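Putative invasin (Yersinia pseudotuberculosis IP 31758, PDB 5N40) probably acts as a surface adhesin of the invasin type, presenting a C-type lectin-like adhesion domain at the end of a row of immunoglobulin-like domains. Local coordinates at residues 313-316 / 322-325; 127-132 / 136-141. The protein carries 1 engineered substitution. All coordinates share one frame; numbering follows the deposited sequence.

Contact 1. Residues 313-316 / 322-325; sequences SSTS and HFYV
S313 and F323 meet at one carbonyl oxygen, F323 O, which takes two bonds from the serine. S313 N lies 3.2 Å from F323 O, in the carbonyl plane, with a bent N-H (136°). S313 OG lies 2.8 Å from F323 O, above that plane, and the same hydroxyl accepts from T315 N at 3.1 Å, closing an ST turn where the chain changes direction. Beyond the corner, F323 N binds T315 O almost straight along the C=O, at 3.0 Å.

From there F323 runs outward. Its CB sits against S313 OG and T315 O. With CG anti to its own carbonyl carbon (chi1 -69°), the ring is carried along the facing strand, where CD2 meets T315 CG2 at 3.8 Å and CE2 comes to 3.6 Å from S316 O. The H322 ring diverges from that of F323, with its CD2 edge toward S314 O in the ring plane and its NE2 3.3 Å from S316 OG; ND1 is held by D341. T315 OG1 is hydrogen-bonded to S284 N, at the start of helix 284-293. All this is characteristic of an antiparallel beta hairpin, here 315-318 with 321-325, entered through a corner within the C-type lectin-like adhesion domain.

Contact 2. Residues 127-132 / 136-141; sequences VIAKYK and VVAPNV
Y131 lays one face of its ring over the methyl of A138, a CH-pi contact with A138 CB 3.8 Å from the ring centroid and displaced toward the CE1 rim. With CG anti to the carbonyl carbon (chi1 -64°), the ring lies along the returning chain. On the other side of the ring's rim, V136 CG1 packs 3.7 Å from Y131 CD2, the two side chains crossing at a slant. At the far end the phenol passes P139 CD at about a right angle, and a water 2.7 Å from Y131 OH donates to P139 O.

Two backbone bonds set this register around a single bridge between K130 and V137. Y131 N sits 2.9 Å from V136 O, nearly in line with that carbonyl, its N-H somewhat bent (153°), whereas A138 N approaches A129 O from above its carbonyl plane, also at 2.9 Å. K130 lays CB and CG beside V136 O, then runs extended to a salt bridge with D135. The turn is therefore clasped by polar backbone bonds along its spine and by apolar contact under the tyrosine, whose hydroxyl remains tied to the returning chain through water.

In the fold
Contact 2 comes first along the chain and is complete well before contact 1 begins. Their centres lie 64 Å apart, on opposite sides of the chain's centre, with nearest atoms about 47 Å apart and no strand or sheet in common. Residues 127-132 and 136-141 belong to the bacterial immunoglobulin-like region, where the chain leaves strand 123-131 of one sheet and heads for strand 142-151 of another. Residues 313-316 and 322-325 instead form part of the small antiparallel sheet of the adhesion domain. Both contacts tie together chain close in sequence, so each is a local contact within its own domain, consistent with an elongated adhesin built from domains in series.

Contact 1. Residues 313-316 / 322-325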
loop_
_atom_site.group_PDB
_atom_site.type_symbol
_atom_site.label_atom_id
_atom_site.label_comp_id
_atom_site.label_asym_id
_atom_site.label_seq_id
_atom_site.Cartn_x
_atom_site.Cartn_y
_atom_site.Cartn_z
ATOM N N SER A 313 19.741 22.566 31.744
ATOM C CA SER A 313 19.506 24.001 31.698
ATOM C C SER A 313 20.753 24.732 32.170
ATOM O O SER A 313 21.684 24.141 32.722
ATOM C CB SER A 313 18.302 24.407 32.561
ATOM O OG SER A 313 18.709 24.764 33.876
ATOM N N SER A 314 20.751 26.043 31.957
ATOM C CA SER A 314 21.849 26.902 32.373
ATOM C C SER A 314 21.540 27.663 33.656
ATOM O O SER A 314 22.271 28.596 33.999
ATOM C CB SER A 314 22.190 27.886 31.258
ATOM O OG SER A 314 21.043 28.630 30.886
ATOM N N THR A 315 20.481 27.284 34.368
ATOM C CA THR A 315 20.102 27.932 35.619
ATOM C C THR A 315 20.776 27.217 36.785
ATOM O O THR A 315 20.541 26.023 37.005
ATOM C CB THR A 315 18.584 27.914 35.793
ATOM O OG1 THR A 315 17.958 28.485 34.637
ATOM C CG2 THR A 315 18.165 28.699 37.038
ATOM N N SER A 316 21.589 27.953 37.544
ATOM C CA SER A 316 22.246 27.393 38.719
ATOM C C SER A 316 21.241 27.152 39.837
ATOM O O SER A 316 20.439 28.032 40.166
ATOM C CB SER A 316 23.345 28.332 39.206
ATOM O OG SER A 316 24.306 28.561 38.192
ATOM N N HIS A 322 23.374 22.556 38.312
ATOM C CA HIS A 322 22.381 23.290 37.544
ATOM C C HIS A 322 21.116 22.459 37.394
ATOM O O HIS A 322 21.166 21.231 37.270
ATOM C CB HIS A 322 22.912 23.667 36.157
ATOM C CG HIS A 322 24.051 24.637 36.184
ATOM N ND1 HIS A 322 25.319 24.286 36.593
ATOM C CD2 HIS A 322 24.116 25.946 35.842
ATOM C CE1 HIS A 322 26.116 25.336 36.504
ATOM N NE2 HIS A 322 25.410 26.356 36.049
ATOM N N PHE A 323 19.976 23.147 37.396
ATOM C CA PHE A 323 18.701 22.477 37.206
ATOM C C PHE A 323 18.676 21.745 35.872
ATOM O O PHE A 323 19.221 22.222 34.876
ATOM C CB PHE A 323 17.551 23.481 37.234
ATOM C CG PHE A 323 17.306 24.097 38.583
ATOM C CD1 PHE A 323 16.683 23.373 39.586
ATOM C CD2 PHE A 323 17.672 25.406 38.834
ATOM C CE1 PHE A 323 16.447 23.941 40.826
ATOM C CE2 PHE A 323 17.438 25.978 40.072
ATOM C CZ PHE A 323 16.823 25.243 41.065
ATOM N N TYR A 324 18.020 20.591 35.864
ATOM C CA TYR A 324 17.625 19.911 34.645
ATOM C C TYR A 324 16.105 19.818 34.636
ATOM O O TYR A 324 15.452 19.960 35.674
ATOM C CB TYR A 324 18.284 18.527 34.545
ATOM C CG TYR A 324 18.209 17.675 35.801
ATOM C CD1 TYR A 324 17.044 16.996 36.136
ATOM C CD2 TYR A 324 19.315 17.525 36.634
ATOM C CE1 TYR A 324 16.976 16.205 37.269
ATOM C CE2 TYR A 324 19.254 16.735 37.767
ATOM C CZ TYR A 324 18.083 16.076 38.077
ATOM O OH TYR A 324 18.005 15.286 39.204
ATOM N N VAL A 325 15.530 19.600 33.457
ATOM C CA VAL A 325 14.083 19.628 33.288
ATOM C C VAL A 325 13.613 18.317 32.666
ATOM O O VAL A 325 14.182 17.851 31.672
ATOM C CB VAL A 325 13.638 20.824 32.428
ATOM C CG1 VAL A 325 12.119 20.889 32.367
ATOM C CG2 VAL A 325 14.208 22.132 32.979
#

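Contact 2. Residues 127-132 / 136-141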
loop_
_atom_site.group_PDB
_atom_site.type_symbol
_atom_site.label_atom_id
_atom_site.label_comp_id
_atom_site.label_asym_id
_atom_site.label_seq_id
_atom_site.Cartn_x
_atom_site.Cartn_y
_atom_site.Cartn_z
ATOM N N VAL A 127 -2.180 2.097 -9.966
ATOM C CA VAL A 127 -1.763 1.009 -10.850
ATOM C C VAL A 127 -2.369 1.261 -12.219
ATOM O O VAL A 127 -3.581 1.479 -12.332
ATOM C CB VAL A 127 -2.215 -0.364 -10.310
ATOM C CG1 VAL A 127 -1.674 -1.491 -11.201
ATOM C CG2 VAL A 127 -1.795 -0.558 -8.863
ATOM N N ILE A 128 -1.539 1.215 -13.260
ATOM C CA ILE A 128 -1.998 1.328 -14.639
ATOM C C ILE A 128 -1.684 0.009 -15.327
ATOM O O ILE A 128 -0.526 -0.429 -15.331
ATOM C CB ILE A 128 -1.328 2.488 -15.390
ATOM C CG1 ILE A 128 -1.489 3.798 -14.618
ATOM C CG2 ILE A 128 -1.904 2.591 -16.813
ATOM C CD1 ILE A 128 -0.697 4.945 -15.199
ATOM N N ALA A 129 -2.708 -0.621 -15.894
ATOM C CA ALA A 129 -2.566 -1.894 -16.593
ATOM C C ALA A 129 -2.774 -1.672 -18.084
ATOM O O ALA A 129 -3.747 -1.024 -18.497
ATOM C CB ALA A 129 -3.563 -2.930 -16.067
ATOM N N LYS A 130 -1.854 -2.196 -18.882
ATOM C CA LYS A 130 -1.978 -2.210 -20.328
ATOM C C LYS A 130 -1.754 -3.630 -20.817
ATOM O O LYS A 130 -0.966 -4.385 -20.238
ATOM C CB LYS A 130 -0.975 -1.261 -20.982
ATOM C CG LYS A 130 -1.179 0.193 -20.559
ATOM C CD LYS A 130 -0.060 1.085 -21.022
ATOM C CE LYS A 130 -0.301 2.527 -20.594
ATOM N NZ LYS A 130 0.845 3.380 -20.988
ATOM N N TYR A 131 -2.438 -3.986 -21.897
ATOM C CA TYR A 131 -2.238 -5.311 -22.464
ATOM C C TYR A 131 -0.776 -5.474 -22.849
ATOM O O TYR A 131 -0.153 -4.565 -23.407
ATOM C CB TYR A 131 -3.146 -5.533 -23.670
ATOM C CG TYR A 131 -4.609 -5.517 -23.310
ATOM C CD1 TYR A 131 -5.122 -6.409 -22.376
ATOM C CD2 TYR A 131 -5.474 -4.606 -23.879
ATOM C CE1 TYR A 131 -6.455 -6.390 -22.021
ATOM C CE2 TYR A 131 -6.814 -4.587 -23.540
ATOM C CZ TYR A 131 -7.299 -5.486 -22.612
ATOM O OH TYR A 131 -8.624 -5.464 -22.269
ATOM N N LYS A 132 -0.232 -6.644 -22.537
ATOM C CA LYS A 132 1.210 -6.829 -22.512
ATOM C C LYS A 132 1.854 -6.410 -23.830
ATOM O O LYS A 132 1.441 -6.843 -24.913
ATOM C CB LYS A 132 1.533 -8.291 -22.197
ATOM C CG LYS A 132 3.011 -8.567 -22.058
ATOM C CD LYS A 132 3.274 -9.901 -21.392
ATOM C CE LYS A 132 2.967 -9.877 -19.891
ATOM N NZ LYS A 132 3.207 -11.221 -19.262
ATOM N N VAL A 136 -2.348 -0.192 -25.004
ATOM C CA VAL A 136 -3.799 -0.262 -24.876
ATOM C C VAL A 136 -4.146 -0.553 -23.421
ATOM O O VAL A 136 -3.681 -1.545 -22.849
ATOM C CB VAL A 136 -4.391 -1.334 -25.804
ATOM C CG1 VAL A 136 -5.906 -1.365 -25.688
ATOM C CG2 VAL A 136 -3.977 -1.065 -27.240
ATOM N N VAL A 137 -4.966 0.314 -22.823
ATOM C CA VAL A 137 -5.324 0.156 -21.420
ATOM C C VAL A 137 -6.213 -1.070 -21.252
ATOM O O VAL A 137 -7.002 -1.431 -22.140
ATOM C CB VAL A 137 -6.016 1.418 -20.872
ATOM C CG1 VAL A 137 -5.107 2.634 -21.031
ATOM C CG2 VAL A 137 -7.362 1.643 -21.546
ATOM N N ALA A 138 -6.087 -1.712 -20.094
ATOM C CA ALA A 138 -6.799 -2.952 -19.802
ATOM C C ALA A 138 -7.800 -2.712 -18.674
ATOM O O ALA A 138 -7.407 -2.636 -17.499
ATOM C CB ALA A 138 -5.808 -4.056 -19.429
ATOM N N PRO A 139 -9.085 -2.548 -18.972
ATOM C CA PRO A 139 -10.069 -2.331 -17.913
ATOM C C PRO A 139 -10.506 -3.636 -17.266
ATOM O O PRO A 139 -10.402 -4.720 -17.840
ATOM C CB PRO A 139 -11.238 -1.665 -18.647
ATOM C CG PRO A 139 -11.151 -2.192 -20.034
ATOM C CD PRO A 139 -9.684 -2.447 -20.314
ATOM N N ASN A 140 -10.986 -3.502 -16.028
ATOM C CA ASN A 140 -11.614 -4.595 -15.287
ATOM C C ASN A 140 -10.627 -5.703 -14.932
ATOM O O ASN A 140 -11.013 -6.863 -14.754
ATOM C CB ASN A 140 -12.813 -5.156 -16.059
ATOM C CG ASN A 140 -13.910 -4.120 -16.247
ATOM O OD1 ASN A 140 -14.309 -3.437 -15.298
ATOM N ND2 ASN A 140 -14.385 -3.974 -17.475
ATOM N N VAL A 141 -9.357 -5.349 -14.773
ATOM C CA VAL A 141 -8.323 -6.288 -14.353
ATOM C C VAL A 141 -8.308 -6.355 -12.829
ATOM O O VAL A 141 -8.089 -5.341 -12.153
ATOM C CB VAL A 141 -6.949 -5.873 -14.895
ATOM C CG1 VAL A 141 -5.845 -6.747 -14.293
ATOM C CG2 VAL A 141 -6.920 -5.951 -16.432
HETATM O O HOH W 1 -8.782 -5.912 -19.606
#